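Local coordinates for protein beta-fructofuranosidase (Arabidopsis thaliana, PDB 2OXB) that hydrolyses sucrose and 1-kestose, and less readily neokestose and levan, as a secreted cell-wall invertase of glycosyl hydrolase family 32, at residues Lys89-Tyr94 with Asn106-Pro110; Leu338-Lys344 with Ala528-Ala534; Phe373-Leu378 with Leu406-Gly410; Ser424-Arg428 with Pro472-Arg476. The protein carries 1 engineered substitution. All coordinates share one frame. Numbering follows the deposited sequence.

Interaction 1 of 4, residues Lys89-Tyr94 with Asn106-Pro110; sequences KPVILY and NIAEP
Two extended segments run antiparallel, the approach to strand 93-97 and the end of strand 103-110, which form a beta hairpin and are the two middle strands of their blade; CA atoms are 4.7 to 5.5 Å apart from Val91-Glu109 to Tyr94-Asn106. At the open end the t-p-t-m side chain of Lys89 curls over the partner: CE lies 3.4 Å from Pro110 CD, and NZ makes a long salt bridge of 3.6 Å to Glu109 OE1. Pro90 O also approaches Pro110 CD, at 3.4 Å. Ile92 O accepts a hydrogen bond from Ala108 N (3.0 Å), while Ile92 CB packs 4.4 Å from Ala108 CB. Leu93 and Ile107 form a non-hydrogen-bonded pair, with CD1 of Leu93 4.3 Å from CG1 of Ile107. Tyr94 and Asn106 close a hydrogen-bonded pair: Tyr94 N to Asn106 O is 2.9 Å, Asn106 N to Tyr94 O 2.8 Å. The p rotamer of Tyr94 sets its ring face against Asn106 CB in a CH-pi contact. In the four-stranded blade of the N-terminal beta-propeller, strand 77-81 flanks Leu93 and strand 121-123 flanks Glu109.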
# COMPACT_ATOMS: atom_id res chain seq x y z
N LYS A 89 -17.60 -5.60 -19.48
CA LYS A 89 -17.56 -4.16 -19.70
C LYS A 89 -17.01 -3.49 -18.44
O LYS A 89 -17.35 -3.88 -17.32
CB LYS A 89 -18.98 -3.67 -20.03
CG LYS A 89 -19.30 -2.23 -19.64
CD LYS A 89 -18.34 -1.22 -20.25
CE LYS A 89 -18.73 0.18 -19.83
NZ LYS A 89 -20.09 0.54 -20.35
N PRO A 90 -16.11 -2.51 -18.60
CA PRO A 90 -15.52 -1.79 -17.47
C PRO A 90 -15.98 -0.34 -17.36
O PRO A 90 -15.71 0.47 -18.24
CB PRO A 90 -14.03 -1.89 -17.76
CG PRO A 90 -14.01 -1.66 -19.23
CD PRO A 90 -15.20 -2.45 -19.76
N VAL A 91 -16.69 0.01 -16.29
CA VAL A 91 -17.15 1.38 -16.10
C VAL A 91 -16.32 2.06 -15.02
O VAL A 91 -15.29 1.53 -14.62
CB VAL A 91 -18.64 1.43 -15.66
CG1 VAL A 91 -19.53 1.03 -16.82
CG2 VAL A 91 -18.86 0.48 -14.49
N ILE A 92 -16.75 3.23 -14.55
CA ILE A 92 -16.03 3.95 -13.49
C ILE A 92 -16.95 4.77 -12.59
O ILE A 92 -17.94 5.35 -13.04
CB ILE A 92 -14.90 4.89 -14.06
CG1 ILE A 92 -13.66 4.06 -14.40
CG2 ILE A 92 -14.55 5.97 -13.04
CD1 ILE A 92 -12.54 4.84 -15.03
N LEU A 93 -16.61 4.81 -11.31
CA LEU A 93 -17.37 5.58 -10.34
C LEU A 93 -16.39 6.55 -9.69
O LEU A 93 -15.53 6.14 -8.92
CB LEU A 93 -17.98 4.64 -9.29
CG LEU A 93 -19.28 3.91 -9.69
CD1 LEU A 93 -19.05 3.08 -10.94
CD2 LEU A 93 -19.76 3.02 -8.55
N TYR A 94 -16.48 7.83 -10.04
CA TYR A 94 -15.57 8.81 -9.47
C TYR A 94 -16.33 10.01 -8.88
O TYR A 94 -17.44 10.34 -9.32
CB TYR A 94 -14.57 9.30 -10.51
CG TYR A 94 -15.11 10.37 -11.43
CD1 TYR A 94 -14.92 11.71 -11.15
CD2 TYR A 94 -15.82 10.03 -12.56
CE1 TYR A 94 -15.43 12.70 -11.98
CE2 TYR A 94 -16.34 11.00 -13.40
CZ TYR A 94 -16.13 12.34 -13.11
OH TYR A 94 -16.65 13.29 -13.96
N ASN A 106 -20.23 10.56 -9.76
CA ASN A 106 -20.49 10.46 -11.18
C ASN A 106 -19.99 9.16 -11.75
O ASN A 106 -19.08 8.54 -11.19
CB ASN A 106 -19.79 11.61 -11.89
CG ASN A 106 -20.13 12.93 -11.28
OD1 ASN A 106 -21.30 13.30 -11.22
ND2 ASN A 106 -19.13 13.65 -10.79
N ILE A 107 -20.58 8.75 -12.88
CA ILE A 107 -20.19 7.52 -13.56
C ILE A 107 -19.62 7.85 -14.95
O ILE A 107 -20.00 8.86 -15.55
CB ILE A 107 -21.41 6.56 -13.70
CG1 ILE A 107 -20.95 5.18 -14.18
CG2 ILE A 107 -22.41 7.13 -14.69
CD1 ILE A 107 -22.08 4.14 -14.28
N ALA A 108 -18.72 7.01 -15.44
CA ALA A 108 -18.08 7.19 -16.75
C ALA A 108 -17.78 5.87 -17.48
O ALA A 108 -17.08 5.01 -16.96
CB ALA A 108 -16.79 7.99 -16.58
N GLU A 109 -18.30 5.73 -18.70
CA GLU A 109 -18.07 4.53 -19.52
C GLU A 109 -17.10 4.89 -20.65
O GLU A 109 -16.91 6.07 -20.96
CB GLU A 109 -19.39 4.04 -20.12
CG GLU A 109 -20.06 5.05 -21.04
CD GLU A 109 -21.40 4.57 -21.55
OE1 GLU A 109 -21.46 3.44 -22.08
OE2 GLU A 109 -22.39 5.33 -21.44
N PRO A 110 -16.46 3.87 -21.27
CA PRO A 110 -15.51 4.08 -22.37
C PRO A 110 -16.17 4.38 -23.73
O PRO A 110 -17.35 4.08 -23.92
CB PRO A 110 -14.73 2.76 -22.39
CG PRO A 110 -15.78 1.78 -22.00
CD PRO A 110 -16.44 2.47 -20.83

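Interaction 2 of 4, residues Leu338-Lys344 with Ala528-Ala534; sequences LRTKQVK and AWSMNSA
Backbone pairing joins Leu338-Lys344 to Ala528-Ala534 at two separate places, Arg339 opposite Met531 and Lys344 opposite Ala528, the register shifting by two residues as the chain bows out through Lys341 and Gln342. At the first, Asn532 N donates to Leu338 O and Thr340 N to Ser530 O, both at 2.7 Å; Thr340 OG1 adds a weak 3.4 Å bond to Ser530 O. At the second, an antiparallel hydrogen-bonded pair, Lys344 N to Ala528 O is 3.1 Å and Ala528 N to Lys344 O 3.0 Å. Met531 CA also sits 3.1 Å from Leu338 O in a CA-H...O contact.

The charged element is Arg339, m at chi1 and extended beyond, whose guanidinium lies flat on the Trp529 indole (m, chi2 -69°), centres of the two groups 3.7 Å apart and planes at 15°, a cation-pi stack. Its NH2 bridges to Glu336 and Asp368.

Apolar contacts finish the seam: Leu338 CB meets Met531 CE at 3.6 Å, and Leu338 CD2 meets Ala534 CB at 3.8 Å. Backbone bonds thus join the start of edge strand 344-351 to strand 521-530 at Lys344 and Ala528, and tie the preceding loop to the segment beyond that strand, while the arginine satisfies its charge with carboxylates and its flat face with indole.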
# COMPACT_ATOMS: atom_id res chain seq x y z
N LEU A 338 13.27 -7.57 -13.74
CA LEU A 338 14.18 -6.45 -13.80
C LEU A 338 15.49 -6.82 -13.08
O LEU A 338 16.38 -5.99 -12.92
CB LEU A 338 13.54 -5.22 -13.12
CG LEU A 338 12.20 -4.68 -13.66
CD1 LEU A 338 11.53 -3.79 -12.63
CD2 LEU A 338 12.44 -3.91 -14.93
N ARG A 339 15.58 -8.07 -12.65
CA ARG A 339 16.77 -8.56 -11.95
C ARG A 339 17.95 -8.82 -12.89
O ARG A 339 17.81 -9.56 -13.85
CB ARG A 339 16.44 -9.84 -11.20
CG ARG A 339 15.46 -9.67 -10.07
CD ARG A 339 15.21 -11.00 -9.41
NE ARG A 339 14.35 -10.86 -8.24
CZ ARG A 339 13.93 -11.86 -7.48
NH1 ARG A 339 14.31 -13.11 -7.75
NH2 ARG A 339 13.15 -11.61 -6.45
N THR A 340 19.10 -8.23 -12.59
CA THR A 340 20.30 -8.42 -13.41
C THR A 340 20.61 -9.89 -13.58
O THR A 340 20.51 -10.67 -12.63
CB THR A 340 21.56 -7.75 -12.81
OG1 THR A 340 21.49 -6.33 -12.97
CG2 THR A 340 22.82 -8.27 -13.51
N LYS A 341 20.97 -10.27 -14.81
CA LYS A 341 21.31 -11.65 -15.12
C LYS A 341 22.30 -12.19 -14.10
O LYS A 341 22.34 -13.39 -13.83
CB LYS A 341 21.91 -11.76 -16.53
CG LYS A 341 20.87 -11.77 -17.67
CD LYS A 341 21.49 -12.25 -18.99
CE LYS A 341 20.43 -12.62 -20.03
NZ LYS A 341 21.02 -13.16 -21.29
N GLN A 342 23.09 -11.29 -13.50
CA GLN A 342 24.06 -11.72 -12.51
C GLN A 342 23.39 -12.30 -11.27
O GLN A 342 22.31 -12.88 -11.35
CB GLN A 342 24.99 -10.57 -12.13
CG GLN A 342 26.42 -10.83 -12.56
CD GLN A 342 26.95 -12.15 -12.01
OE1 GLN A 342 27.40 -12.21 -10.87
NE2 GLN A 342 26.88 -13.20 -12.82
N VAL A 343 24.04 -12.15 -10.12
CA VAL A 343 23.51 -12.67 -8.86
C VAL A 343 24.53 -12.59 -7.74
O VAL A 343 25.52 -13.32 -7.74
CB VAL A 343 23.09 -14.14 -8.99
CG1 VAL A 343 24.22 -14.95 -9.63
CG2 VAL A 343 22.74 -14.70 -7.62
N LYS A 344 24.27 -11.71 -6.78
CA LYS A 344 25.16 -11.54 -5.64
C LYS A 344 24.69 -12.50 -4.56
O LYS A 344 23.53 -12.46 -4.15
CB LYS A 344 25.11 -10.10 -5.15
CG LYS A 344 26.34 -9.65 -4.38
CD LYS A 344 26.50 -10.41 -3.06
CE LYS A 344 27.82 -10.07 -2.40
NZ LYS A 344 28.95 -10.48 -3.26
N ALA A 528 21.30 -10.57 -3.31
CA ALA A 528 21.11 -9.20 -3.74
C ALA A 528 21.15 -9.22 -5.26
O ALA A 528 22.11 -9.70 -5.87
CB ALA A 528 22.23 -8.33 -3.19
N TRP A 529 20.09 -8.72 -5.89
CA TRP A 529 20.05 -8.69 -7.34
C TRP A 529 19.98 -7.26 -7.82
O TRP A 529 19.11 -6.50 -7.38
CB TRP A 529 18.83 -9.45 -7.86
CG TRP A 529 18.79 -10.88 -7.46
CD1 TRP A 529 19.61 -11.87 -7.89
CD2 TRP A 529 17.87 -11.48 -6.55
NE1 TRP A 529 19.27 -13.06 -7.30
CE2 TRP A 529 18.20 -12.85 -6.47
CE3 TRP A 529 16.81 -10.99 -5.78
CZ2 TRP A 529 17.49 -13.74 -5.66
CZ3 TRP A 529 16.11 -11.88 -4.97
CH2 TRP A 529 16.45 -13.24 -4.92
N SER A 530 20.89 -6.88 -8.70
CA SER A 530 20.87 -5.53 -9.26
C SER A 530 19.57 -5.47 -10.05
O SER A 530 19.09 -6.50 -10.54
CB SER A 530 22.07 -5.30 -10.18
OG SER A 530 23.26 -5.03 -9.44
N MET A 531 18.99 -4.28 -10.17
CA MET A 531 17.72 -4.12 -10.89
C MET A 531 17.75 -3.11 -12.03
O MET A 531 17.95 -1.91 -11.81
CB MET A 531 16.61 -3.70 -9.91
CG MET A 531 16.23 -4.74 -8.86
SD MET A 531 15.06 -5.97 -9.48
CE MET A 531 13.55 -5.02 -9.57
N ASN A 532 17.54 -3.61 -13.25
CA ASN A 532 17.51 -2.79 -14.45
C ASN A 532 16.29 -1.89 -14.38
O ASN A 532 15.39 -2.09 -13.55
CB ASN A 532 17.39 -3.66 -15.70
CG ASN A 532 18.59 -4.56 -15.89
OD1 ASN A 532 18.49 -5.59 -16.56
ND2 ASN A 532 19.72 -4.18 -15.32
N SER A 533 16.25 -0.91 -15.26
CA SER A 533 15.15 0.04 -15.30
C SER A 533 13.90 -0.50 -15.96
O SER A 533 13.95 -1.42 -16.78
CB SER A 533 15.59 1.32 -16.02
OG SER A 533 16.55 2.02 -15.24
N ALA A 534 12.77 0.07 -15.59
CA ALA A 534 11.50 -0.33 -16.15
C ALA A 534 11.02 0.89 -16.93
O ALA A 534 11.23 2.03 -16.51
CB ALA A 534 10.52 -0.69 -15.05

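Interaction 3 of 4, residues Phe373-Leu378 with Leu406-Gly410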
# COMPACT_ATOMS: atom_id res chain seq x y z
N PHE A 373 17.77 -14.77 8.10
CA PHE A 373 18.53 -14.80 9.34
C PHE A 373 18.20 -16.02 10.19
O PHE A 373 17.04 -16.46 10.25
CB PHE A 373 18.27 -13.54 10.17
CG PHE A 373 18.77 -12.27 9.53
CD1 PHE A 373 20.12 -11.98 9.47
CD2 PHE A 373 17.86 -11.33 9.03
CE1 PHE A 373 20.57 -10.78 8.93
CE2 PHE A 373 18.29 -10.13 8.49
CZ PHE A 373 19.65 -9.85 8.44
N LYS A 374 19.21 -16.56 10.86
CA LYS A 374 19.07 -17.73 11.72
C LYS A 374 19.49 -17.34 13.12
O LYS A 374 20.59 -16.83 13.32
CB LYS A 374 19.94 -18.88 11.20
CG LYS A 374 20.22 -19.99 12.21
CD LYS A 374 21.18 -21.05 11.62
CE LYS A 374 21.74 -22.00 12.69
NZ LYS A 374 22.61 -21.29 13.69
N VAL A 375 18.61 -17.57 14.08
CA VAL A 375 18.90 -17.22 15.46
C VAL A 375 19.04 -18.47 16.33
O VAL A 375 18.09 -19.25 16.47
CB VAL A 375 17.77 -16.34 16.06
CG1 VAL A 375 17.99 -16.13 17.55
CG2 VAL A 375 17.73 -15.01 15.35
N ARG A 376 20.22 -18.66 16.91
CA ARG A 376 20.42 -19.81 17.78
C ARG A 376 20.17 -19.40 19.22
O ARG A 376 20.36 -18.25 19.60
CB ARG A 376 21.84 -20.38 17.62
CG ARG A 376 22.98 -19.43 17.95
CD ARG A 376 24.26 -20.23 18.10
NE ARG A 376 25.42 -19.38 18.35
CZ ARG A 376 25.81 -18.42 17.52
NH1 ARG A 376 25.14 -18.19 16.40
NH2 ARG A 376 26.88 -17.68 17.82
N ASP A 377 19.70 -20.35 20.02
CA ASP A 377 19.39 -20.08 21.41
C ASP A 377 18.52 -18.84 21.50
O ASP A 377 19.01 -17.72 21.65
CB ASP A 377 20.67 -19.88 22.22
CG ASP A 377 20.51 -20.32 23.67
OD1 ASP A 377 21.37 -19.93 24.49
OD2 ASP A 377 19.55 -21.04 24.00
N LEU A 378 17.21 -19.04 21.39
CA LEU A 378 16.24 -17.96 21.46
C LEU A 378 16.12 -17.48 22.90
O LEU A 378 15.62 -16.39 23.16
CB LEU A 378 14.88 -18.44 20.96
CG LEU A 378 14.37 -17.93 19.61
CD1 LEU A 378 13.26 -18.81 19.12
CD2 LEU A 378 13.91 -16.50 19.76
N LEU A 406 18.77 -10.31 21.39
CA LEU A 406 18.61 -10.74 20.01
C LEU A 406 18.20 -9.53 19.18
O LEU A 406 17.02 -9.29 18.90
CB LEU A 406 17.56 -11.87 19.91
CG LEU A 406 17.83 -13.20 20.65
CD1 LEU A 406 16.86 -14.29 20.17
CD2 LEU A 406 19.27 -13.65 20.40
N GLY A 407 19.19 -8.74 18.80
CA GLY A 407 18.93 -7.55 18.00
C GLY A 407 19.78 -6.41 18.50
O GLY A 407 20.31 -6.48 19.61
N PRO A 408 19.87 -5.32 17.72
CA PRO A 408 19.22 -5.17 16.41
C PRO A 408 20.03 -5.71 15.22
O PRO A 408 21.25 -5.53 15.15
CB PRO A 408 19.02 -3.66 16.33
CG PRO A 408 20.31 -3.15 16.95
CD PRO A 408 20.52 -4.06 18.15
N PHE A 409 19.34 -6.37 14.29
CA PHE A 409 20.00 -6.95 13.12
C PHE A 409 19.13 -7.04 11.86
O PHE A 409 18.10 -7.70 11.85
CB PHE A 409 20.57 -8.34 13.46
CG PHE A 409 19.53 -9.43 13.66
CD1 PHE A 409 18.97 -10.10 12.58
CD2 PHE A 409 19.18 -9.84 14.95
CE1 PHE A 409 18.10 -11.17 12.79
CE2 PHE A 409 18.31 -10.91 15.15
CZ PHE A 409 17.76 -11.58 14.07
N GLY A 410 19.57 -6.38 10.80
CA GLY A 410 18.82 -6.39 9.55
C GLY A 410 19.67 -5.88 8.40
O GLY A 410 20.80 -6.33 8.21
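This is face-to-face packing inside the C-terminal beta-sandwich of the family 32 enzyme: side chains from the end of strand 367-374 and the loop beyond it meet those of strand 406-415, which belongs to the opposing sheet. The backbones stay well apart, with CA atoms 8.4 Å from Phe373 to Gly410 and 7.7 Å from Leu378 to Leu406, so mostly side chains fill the gap and the contact is essentially apolar; from the backbone, Gly410 O comes within 3.7 Å of Phe373 CZ, at the ring edge. Phe373, Val375, Leu406 and Phe409 all direct their CA-to-CB bonds toward the other segment, whereas Lys374 and Arg376, next to Val375 on either side in the sequence, point theirs away, the alternation expected of an extended chain with one side turned to a core.

Val375 bridges two partners: CG1 is 3.4 Å from Leu406 CD1, and CG2 is 3.7 Å from Phe409 CZ. Leu378 reaches Leu406 from the loop, Leu378 CD2 to Leu406 CD1 at 3.7 Å. Between Leu406 and Phe409 the chain turns through Gly407, whose phi of 138° suits glycine, and a cis peptide bond before Pro408. Leu473 and Val521, from two strands of the first sheet, also touch Phe409, so its ring packs against the inner face of that sheet. The aromatic pair is T-shaped, centroids 5.0 Å apart and planes at 72°: the edge of Phe409 points at the face of Phe373, with Phe409 CE1 just 3.5 Å from Phe373 CG.

Interaction 4 of 4, residues Ser424-Arg428 with Pro472-Arg476; sequences SVYFR and PLSLR
Phe427 and Leu475 bury the most surface here, with Leu473 next, and the contact is built around these three. Strands 424-428 and 473-476 lie in different sheets, their axes 9.0 Å apart at closest approach and their N-to-C directions at 167°, nearly antiparallel. Phe427 and Leu473 have the nearest CA atoms, at 8.7 Å, so the gap between sheets is bridged mainly by side chains.

Phe427 takes an m rotamer, chi2 -66°, and drives its ring between the two leucines. Its CD2 is 3.8 Å from Leu473 CD1, and its CE2 is 3.5 Å from Leu475 CB. The tip reaches the opposite backbone, where CZ lies 3.0 Å from Ser474 O, with that oxygen at the ring edge, near its plane. Leu475, t at chi1 and p at chi2, also meets Val425, itself t: Val425 CG1 to Leu475 CD1 is 4.0 Å. Leu473 has an unusual chi1 of 5°, between wells, and touches Phe409 and Phe373 as well.

Along both strands the residues alternate. Val425 and Phe427 point inward while Tyr426 and Arg428 point away; Leu473 and Leu475 point inward while Ser474 points away, its OG hydrogen-bonded to Lys490. Such paired sheets with interdigitated apolar side chains form the core of a beta-sandwich, here the C-terminal domain of a family 32 glycosidase.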
# COMPACT_ATOMS: atom_id res chain seq x y z
N SER A 424 18.38 1.74 8.02
CA SER A 424 18.53 0.45 8.66
C SER A 424 17.28 -0.28 9.10
O SER A 424 16.75 -0.04 10.18
CB SER A 424 19.45 0.63 9.86
OG SER A 424 19.12 1.83 10.55
N VAL A 425 16.81 -1.18 8.25
CA VAL A 425 15.65 -1.99 8.57
C VAL A 425 16.23 -3.23 9.23
O VAL A 425 17.19 -3.84 8.72
CB VAL A 425 14.90 -2.38 7.31
CG1 VAL A 425 13.79 -3.36 7.64
CG2 VAL A 425 14.34 -1.13 6.64
N TYR A 426 15.68 -3.62 10.37
CA TYR A 426 16.20 -4.78 11.07
C TYR A 426 15.16 -5.43 11.95
O TYR A 426 13.99 -5.04 11.95
CB TYR A 426 17.40 -4.34 11.90
CG TYR A 426 17.08 -3.21 12.85
CD1 TYR A 426 16.31 -3.43 13.98
CD2 TYR A 426 17.54 -1.92 12.60
CE1 TYR A 426 16.00 -2.40 14.86
CE2 TYR A 426 17.23 -0.87 13.47
CZ TYR A 426 16.46 -1.12 14.60
OH TYR A 426 16.14 -0.09 15.46
N PHE A 427 15.61 -6.42 12.71
CA PHE A 427 14.78 -7.20 13.63
C PHE A 427 15.31 -7.13 15.06
O PHE A 427 16.49 -6.84 15.28
CB PHE A 427 14.77 -8.67 13.23
CG PHE A 427 13.99 -8.95 11.99
CD1 PHE A 427 12.60 -8.77 11.97
CD2 PHE A 427 14.62 -9.44 10.85
CE1 PHE A 427 11.86 -9.06 10.84
CE2 PHE A 427 13.88 -9.74 9.70
CZ PHE A 427 12.50 -9.55 9.70
N ARG A 428 14.42 -7.42 16.01
CA ARG A 428 14.72 -7.48 17.44
C ARG A 428 13.78 -8.53 18.03
O ARG A 428 12.56 -8.41 17.90
CB ARG A 428 14.45 -6.14 18.11
CG ARG A 428 15.53 -5.12 17.95
CD ARG A 428 14.89 -3.77 18.07
NE ARG A 428 15.85 -2.69 18.20
CZ ARG A 428 16.32 -2.26 19.35
NH1 ARG A 428 15.91 -2.82 20.48
NH2 ARG A 428 17.18 -1.26 19.38
N PRO A 472 14.22 -19.70 10.59
CA PRO A 472 14.91 -18.47 10.17
C PRO A 472 13.97 -17.29 9.84
O PRO A 472 12.83 -17.47 9.40
CB PRO A 472 15.74 -18.93 8.97
CG PRO A 472 14.93 -20.08 8.42
CD PRO A 472 14.52 -20.81 9.66
N LEU A 473 14.45 -16.07 10.06
CA LEU A 473 13.64 -14.90 9.77
C LEU A 473 13.99 -14.30 8.42
O LEU A 473 15.15 -13.99 8.13
CB LEU A 473 13.79 -13.84 10.85
CG LEU A 473 14.81 -14.10 11.97
CD1 LEU A 473 15.14 -12.77 12.61
CD2 LEU A 473 14.27 -15.09 12.99
N SER A 474 12.95 -14.13 7.60
CA SER A 474 13.09 -13.55 6.27
C SER A 474 12.96 -12.03 6.36
O SER A 474 12.47 -11.49 7.36
CB SER A 474 12.00 -14.08 5.33
OG SER A 474 12.17 -15.45 5.03
N LEU A 475 13.41 -11.36 5.30
CA LEU A 475 13.37 -9.91 5.19
C LEU A 475 13.82 -9.54 3.78
O LEU A 475 14.95 -9.80 3.39
CB LEU A 475 14.30 -9.25 6.22
CG LEU A 475 14.45 -7.73 6.11
CD1 LEU A 475 13.10 -7.05 6.22
CD2 LEU A 475 15.38 -7.24 7.19
N ARG A 476 12.92 -8.96 3.01
CA ARG A 476 13.25 -8.58 1.66
C ARG A 476 13.33 -7.08 1.60
O ARG A 476 12.75 -6.39 2.42
CB ARG A 476 12.19 -9.10 0.70
CG ARG A 476 12.47 -8.81 -0.73
CD ARG A 476 11.49 -9.55 -1.59
NE ARG A 476 11.43 -8.97 -2.92
CZ ARG A 476 10.53 -9.30 -3.82
NH1 ARG A 476 9.60 -10.21 -3.54
NH2 ARG A 476 10.54 -8.71 -5.00

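Overall arrangement
From the N terminus, interaction 1 comes first, closing a short hairpin loop within a propeller blade of the catalytic domain before any other contact opens. Interaction 2 then opens at 338-344 and closes only at 528-534, a loop spanning nearly the whole C-terminal sandwich. Nested inside it, in series, are interactions 3 and 4, their centres 9 Å apart; they touch through Phe373 with Leu473 and Phe409 with Phe427, neighbours within the two sheets, and together join the sheets face to face. Interaction 2 pairs strands at the edge of one of these sheets. Interaction 1 stands apart, its centre 39 to 51 Å from the others.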